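Long-range contact in kinesin-like protein Nod (Drosophila melanogaster, PDB 3DC4), which hydrolyses ATP and binds microtubules as a kinesin-family protein, and is required for meiotic segregation of non-exchange chromosomes: residues A154-L168 against L195-R207. Sequence-based numbering, arbitrary orientation.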
loop_
_atom_site.group_PDB
_atom_site.type_symbol
_atom_site.label_atom_id
_atom_site.label_comp_id
_atom_site.label_asym_id
_atom_site.label_seq_id
_atom_site.Cartn_x
_atom_site.Cartn_y
_atom_site.Cartn_z
ATOM N N ALA A 154 -1.441 6.608 14.001
ATOM C CA ALA A 154 -0.573 5.953 13.038
ATOM C C ALA A 154 0.168 4.822 13.738
ATOM O O ALA A 154 0.558 4.953 14.896
ATOM C CB ALA A 154 0.430 6.951 12.461
ATOM N N SER A 155 0.318 3.701 13.039
ATOM C CA SER A 155 1.069 2.563 13.542
ATOM C C SER A 155 2.122 2.292 12.475
ATOM O O SER A 155 1.920 2.621 11.305
ATOM C CB SER A 155 0.170 1.337 13.770
ATOM O OG SER A 155 -0.527 0.922 12.610
ATOM N N PHE A 156 3.263 1.747 12.885
ATOM C CA PHE A 156 4.356 1.446 11.958
ATOM C C PHE A 156 4.858 0.047 12.277
ATOM O O PHE A 156 5.507 -0.186 13.299
ATOM C CB PHE A 156 5.498 2.460 12.125
ATOM C CG PHE A 156 6.463 2.521 10.956
ATOM C CD1 PHE A 156 6.684 1.412 10.143
ATOM C CD2 PHE A 156 7.180 3.690 10.697
ATOM C CE1 PHE A 156 7.607 1.461 9.089
ATOM C CE2 PHE A 156 8.103 3.752 9.648
ATOM C CZ PHE A 156 8.317 2.629 8.842
ATOM N N ILE A 157 4.546 -0.887 11.390
ATOM C CA ILE A 157 4.945 -2.272 11.558
ATOM C C ILE A 157 5.920 -2.683 10.463
ATOM O O ILE A 157 5.788 -2.275 9.303
ATOM C CB ILE A 157 3.706 -3.189 11.504
ATOM C CG1 ILE A 157 2.816 -2.923 12.719
ATOM C CG2 ILE A 157 4.126 -4.652 11.455
ATOM C CD1 ILE A 157 1.459 -3.568 12.627
ATOM N N GLU A 158 6.907 -3.483 10.845
ATOM C CA GLU A 158 7.901 -3.988 9.910
ATOM C C GLU A 158 7.845 -5.509 9.944
ATOM O O GLU A 158 7.691 -6.102 11.009
ATOM C CB GLU A 158 9.304 -3.511 10.308
ATOM C CG GLU A 158 10.448 -4.240 9.600
ATOM C CD GLU A 158 11.819 -3.745 10.029
ATOM O OE1 GLU A 158 12.012 -3.481 11.233
ATOM O OE2 GLU A 158 12.710 -3.634 9.163
ATOM N N ILE A 159 7.936 -6.131 8.772
ATOM C CA ILE A 159 7.931 -7.584 8.673
ATOM C C ILE A 159 9.298 -8.001 8.139
ATOM O O ILE A 159 9.586 -7.838 6.954
ATOM C CB ILE A 159 6.818 -8.091 7.721
ATOM C CG1 ILE A 159 5.449 -7.653 8.250
ATOM C CG2 ILE A 159 6.879 -9.617 7.604
ATOM C CD1 ILE A 159 4.274 -8.122 7.407
ATOM N N TYR A 160 10.141 -8.505 9.039
ATOM C CA TYR A 160 11.489 -8.954 8.701
ATOM C C TYR A 160 11.520 -10.476 8.780
ATOM O O TYR A 160 11.284 -11.048 9.843
ATOM C CB TYR A 160 12.502 -8.366 9.692
ATOM C CG TYR A 160 13.947 -8.666 9.359
ATOM C CD1 TYR A 160 14.507 -8.230 8.161
ATOM C CD2 TYR A 160 14.758 -9.384 10.241
ATOM C CE1 TYR A 160 15.838 -8.499 7.846
ATOM C CE2 TYR A 160 16.094 -9.659 9.935
ATOM C CZ TYR A 160 16.624 -9.213 8.735
ATOM O OH TYR A 160 17.938 -9.474 8.418
ATOM N N ASN A 161 11.802 -11.126 7.654
ATOM C CA ASN A 161 11.845 -12.585 7.599
ATOM C C ASN A 161 10.598 -13.221 8.195
ATOM O O ASN A 161 10.686 -14.071 9.083
ATOM C CB ASN A 161 13.084 -13.111 8.326
ATOM C CG ASN A 161 14.361 -12.863 7.548
ATOM O OD1 ASN A 161 14.542 -13.383 6.447
ATOM N ND2 ASN A 161 15.256 -12.064 8.117
ATOM N N GLU A 162 9.439 -12.803 7.698
ATOM C CA GLU A 162 8.155 -13.322 8.161
ATOM C C GLU A 162 7.954 -13.216 9.664
ATOM O O GLU A 162 7.535 -14.174 10.309
ATOM C CB GLU A 162 7.980 -14.776 7.723
ATOM C CG GLU A 162 7.711 -14.923 6.241
ATOM C CD GLU A 162 6.522 -14.093 5.796
ATOM O OE1 GLU A 162 5.391 -14.373 6.254
ATOM O OE2 GLU A 162 6.723 -13.153 4.993
ATOM N N LYS A 163 8.250 -12.043 10.212
ATOM C CA LYS A 163 8.092 -11.787 11.634
ATOM C C LYS A 163 7.708 -10.329 11.838
ATOM O O LYS A 163 8.434 -9.424 11.425
ATOM C CB LYS A 163 9.394 -12.091 12.373
ATOM C CG LYS A 163 9.854 -13.540 12.248
ATOM C CD LYS A 163 11.137 -13.786 13.022
ATOM C CE LYS A 163 12.272 -12.915 12.504
ATOM N NZ LYS A 163 13.534 -13.154 13.259
ATOM N N PRO A 164 6.553 -10.084 12.472
ATOM C CA PRO A 164 6.056 -8.731 12.738
ATOM C C PRO A 164 6.786 -8.019 13.881
ATOM O O PRO A 164 7.050 -8.612 14.930
ATOM C CB PRO A 164 4.583 -8.968 13.049
ATOM C CG PRO A 164 4.612 -10.291 13.738
ATOM C CD PRO A 164 5.553 -11.091 12.868
ATOM N N PHE A 165 7.101 -6.745 13.660
ATOM C CA PHE A 165 7.794 -5.913 14.639
ATOM C C PHE A 165 7.103 -4.558 14.783
ATOM O O PHE A 165 6.823 -3.884 13.788
ATOM C CB PHE A 165 9.245 -5.691 14.210
ATOM C CG PHE A 165 10.091 -6.927 14.279
ATOM C CD1 PHE A 165 10.622 -7.353 15.493
ATOM C CD2 PHE A 165 10.338 -7.681 13.136
ATOM C CE1 PHE A 165 11.388 -8.514 15.569
ATOM C CE2 PHE A 165 11.102 -8.844 13.199
ATOM C CZ PHE A 165 11.629 -9.261 14.420
ATOM N N ASP A 166 6.833 -4.165 16.024
ATOM C CA ASP A 166 6.184 -2.889 16.306
ATOM C C ASP A 166 7.270 -1.825 16.430
ATOM O O ASP A 166 7.955 -1.744 17.449
ATOM C CB ASP A 166 5.399 -2.988 17.612
ATOM C CG ASP A 166 4.495 -1.797 17.840
ATOM O OD1 ASP A 166 4.700 -0.743 17.192
ATOM O OD2 ASP A 166 3.584 -1.912 18.682
ATOM N N LEU A 167 7.422 -1.013 15.388
ATOM C CA LEU A 167 8.444 0.030 15.356
ATOM C C LEU A 167 8.164 1.268 16.201
ATOM O O LEU A 167 9.010 2.156 16.289
ATOM C CB LEU A 167 8.700 0.462 13.908
ATOM C CG LEU A 167 9.649 -0.402 13.067
ATOM C CD1 LEU A 167 9.300 -1.858 13.194
ATOM C CD2 LEU A 167 9.602 0.055 11.619
ATOM N N LEU A 168 6.990 1.337 16.818
ATOM C CA LEU A 168 6.647 2.495 17.639
ATOM C C LEU A 168 6.532 2.140 19.126
ATOM O O LEU A 168 6.211 2.997 19.948
ATOM C CB LEU A 168 5.335 3.124 17.139
ATOM C CG LEU A 168 5.318 3.679 15.705
ATOM C CD1 LEU A 168 3.902 4.111 15.325
ATOM C CD2 LEU A 168 6.274 4.858 15.593
ATOM N N LEU A 195 3.271 13.083 11.956
ATOM C CA LEU A 195 3.558 12.022 10.998
ATOM C C LEU A 195 5.067 11.937 10.850
ATOM O O LEU A 195 5.643 10.857 10.818
ATOM C CB LEU A 195 2.923 12.339 9.643
ATOM C CG LEU A 195 3.282 11.409 8.474
ATOM C CD1 LEU A 195 2.857 9.972 8.793
ATOM C CD2 LEU A 195 2.566 11.906 7.218
ATOM N N HIS A 196 5.706 13.095 10.767
ATOM C CA HIS A 196 7.151 13.136 10.633
ATOM C C HIS A 196 7.807 12.427 11.818
ATOM O O HIS A 196 8.771 11.681 11.646
ATOM C CB HIS A 196 7.624 14.586 10.543
ATOM C CG HIS A 196 9.096 14.724 10.329
ATOM N ND1 HIS A 196 10.021 14.395 11.299
ATOM C CD2 HIS A 196 9.810 15.130 9.253
ATOM C CE1 HIS A 196 11.238 14.595 10.828
ATOM N NE2 HIS A 196 11.139 15.040 9.589
ATOM N N HIS A 197 7.273 12.643 13.018
ATOM C CA HIS A 197 7.820 12.008 14.213
ATOM C C HIS A 197 7.739 10.485 14.149
ATOM O O HIS A 197 8.744 9.801 14.359
ATOM C CB HIS A 197 7.085 12.506 15.461
ATOM C CG HIS A 197 7.452 11.772 16.716
ATOM N ND1 HIS A 197 8.723 11.795 17.246
ATOM C CD2 HIS A 197 6.713 10.992 17.543
ATOM C CE1 HIS A 197 8.753 11.062 18.347
ATOM N NE2 HIS A 197 7.547 10.565 18.548
ATOM N N ILE A 198 6.551 9.951 13.859
ATOM C CA ILE A 198 6.387 8.501 13.803
ATOM C C ILE A 198 7.234 7.865 12.707
ATOM O O ILE A 198 7.750 6.759 12.881
ATOM C CB ILE A 198 4.890 8.076 13.620
ATOM C CG1 ILE A 198 4.418 8.315 12.184
ATOM C CG2 ILE A 198 4.013 8.828 14.603
ATOM C CD1 ILE A 198 4.427 7.053 11.322
ATOM N N LEU A 199 7.390 8.557 11.581
ATOM C CA LEU A 199 8.195 8.016 10.490
ATOM C C LEU A 199 9.672 8.017 10.853
ATOM O O LEU A 199 10.399 7.073 10.546
ATOM C CB LEU A 199 7.980 8.819 9.205
ATOM C CG LEU A 199 6.623 8.632 8.530
ATOM C CD1 LEU A 199 6.553 9.489 7.275
ATOM C CD2 LEU A 199 6.440 7.153 8.181
ATOM N N GLU A 200 10.108 9.083 11.516
ATOM C CA GLU A 200 11.498 9.204 11.930
ATOM C C GLU A 200 11.790 8.176 13.022
ATOM O O GLU A 200 12.809 7.483 12.988
ATOM C CB GLU A 200 11.768 10.618 12.455
ATOM C CG GLU A 200 13.206 10.876 12.871
ATOM C CD GLU A 200 13.405 12.280 13.420
ATOM O OE1 GLU A 200 13.232 13.252 12.649
ATOM O OE2 GLU A 200 13.728 12.416 14.624
ATOM N N LEU A 201 10.881 8.078 13.987
ATOM C CA LEU A 201 11.032 7.131 15.085
ATOM C C LEU A 201 11.069 5.706 14.554
ATOM O O LEU A 201 11.950 4.919 14.909
ATOM C CB LEU A 201 9.871 7.279 16.071
ATOM C CG LEU A 201 9.785 6.251 17.203
ATOM C CD1 LEU A 201 10.965 6.419 18.151
ATOM C CD2 LEU A 201 8.476 6.432 17.949
ATOM N N GLY A 202 10.106 5.380 13.700
ATOM C CA GLY A 202 10.042 4.047 13.136
ATOM C C GLY A 202 11.256 3.704 12.294
ATOM O O GLY A 202 11.763 2.583 12.347
ATOM N N THR A 203 11.730 4.672 11.520
ATOM C CA THR A 203 12.887 4.457 10.662
ATOM C C THR A 203 14.134 4.134 11.473
ATOM O O THR A 203 14.921 3.270 11.092
ATOM C CB THR A 203 13.160 5.686 9.793
ATOM O OG1 THR A 203 12.003 5.966 8.998
ATOM C CG2 THR A 203 14.344 5.436 8.871
ATOM N N ARG A 204 14.316 4.829 12.590
ATOM C CA ARG A 204 15.477 4.585 13.432
ATOM C C ARG A 204 15.414 3.192 14.052
ATOM O O ARG A 204 16.408 2.471 14.059
ATOM C CB ARG A 204 15.582 5.635 14.543
ATOM C CG ARG A 204 15.792 7.057 14.040
ATOM C CD ARG A 204 16.454 7.924 15.105
ATOM N NE ARG A 204 15.623 8.103 16.294
ATOM C CZ ARG A 204 14.651 9.004 16.403
ATOM N NH1 ARG A 204 14.381 9.818 15.395
ATOM N NH2 ARG A 204 13.954 9.095 17.529
ATOM N N ASN A 205 14.245 2.812 14.558
ATOM C CA ASN A 205 14.082 1.503 15.184
ATOM C C ASN A 205 13.966 0.373 14.170
ATOM O O ASN A 205 13.674 -0.768 14.533
ATOM C CB ASN A 205 12.848 1.485 16.090
ATOM C CG ASN A 205 12.944 2.482 17.231
ATOM O OD1 ASN A 205 13.989 2.619 17.866
ATOM N ND2 ASN A 205 11.845 3.176 17.502
ATOM N N ARG A 206 14.199 0.687 12.902
ATOM C CA ARG A 206 14.114 -0.317 11.851
ATOM C C ARG A 206 15.487 -0.909 11.560
ATOM O O ARG A 206 16.475 -0.184 11.454
ATOM C CB ARG A 206 13.532 0.306 10.585
ATOM C CG ARG A 206 13.212 -0.702 9.510
ATOM C CD ARG A 206 12.436 -0.057 8.380
ATOM N NE ARG A 206 12.097 -1.030 7.350
ATOM C CZ ARG A 206 11.428 -0.739 6.242
ATOM N NH1 ARG A 206 11.026 0.503 6.015
ATOM N NH2 ARG A 206 11.160 -1.695 5.365
ATOM N N ARG A 207 15.540 -2.231 11.433
ATOM C CA ARG A 207 16.791 -2.932 11.166
ATOM C C ARG A 207 17.048 -3.072 9.669
ATOM O O ARG A 207 18.104 -2.677 9.174
ATOM C CB ARG A 207 16.763 -4.317 11.817
ATOM C CG ARG A 207 15.713 -5.251 11.242
ATOM C CD ARG A 207 15.662 -6.559 12.013
ATOM N NE ARG A 207 15.115 -6.381 13.355
ATOM C CZ ARG A 207 13.870 -5.988 13.606
ATOM N NH1 ARG A 207 13.039 -5.732 12.606
ATOM N NH2 ARG A 207 13.457 -5.850 14.858
#
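Charge pairing joins Glu158, on strand 154-160, to two successive arginines that follow helix 195-204. Glu158 OE1 lies 2.8 Å from Arg207 NH1. On the other oxygen, Arg206 NE donates to Glu158 OE2 at 3.2 Å. That second bond is bent, 143° at the hydrogen, and meets OE2 from above the carboxylate plane. Extended from CG to NE, with CG anti to the backbone N, Arg206 runs its aliphatic part past the carboxylate; Ser220 OG bonds both Glu158 OE2 and Arg206 NH2, closing the network.

Arg207 lies over the faces of two rings, although it is poorly ordered and these contacts are less firmly placed. Its guanidinium carbon CZ sits 3.8 Å from the Phe165 ring centroid and 3° off the normal, a cation-pi contact with the guanidinium tilted against the ring, while CD makes a CH-pi contact over Tyr160. Replacing Phe165 with an alanine would probably leave the guanidinium without its aromatic partner and freer to swing away from Glu158.

Apolar packing takes over along the helix. Gly202, having no side chain, lets Phe156 CD2 come within 3.8 Å of Gly202 CA, and Leu167 CD2 covers one face of the Phe156 ring. Leu168 CD2 reaches Leu201 CD2 at 3.6 Å and also packs on Ile198.

A side-chain-to-backbone hydrogen bond runs from Asn205 ND2 to Leu167 O, 3.2 Å and fairly straight, tying the residue just past the helix to the end of the hairpin.

With the strand and helix axes 9.1 Å apart and only 19° from parallel, this is alpha/beta packing in the kinesin motor domain: a beta-hairpin of the central sheet against a helix whose C-terminal end lies near the nucleotide site, the side chain of Arg206 lying about 7 Å from the bound magnesium ion.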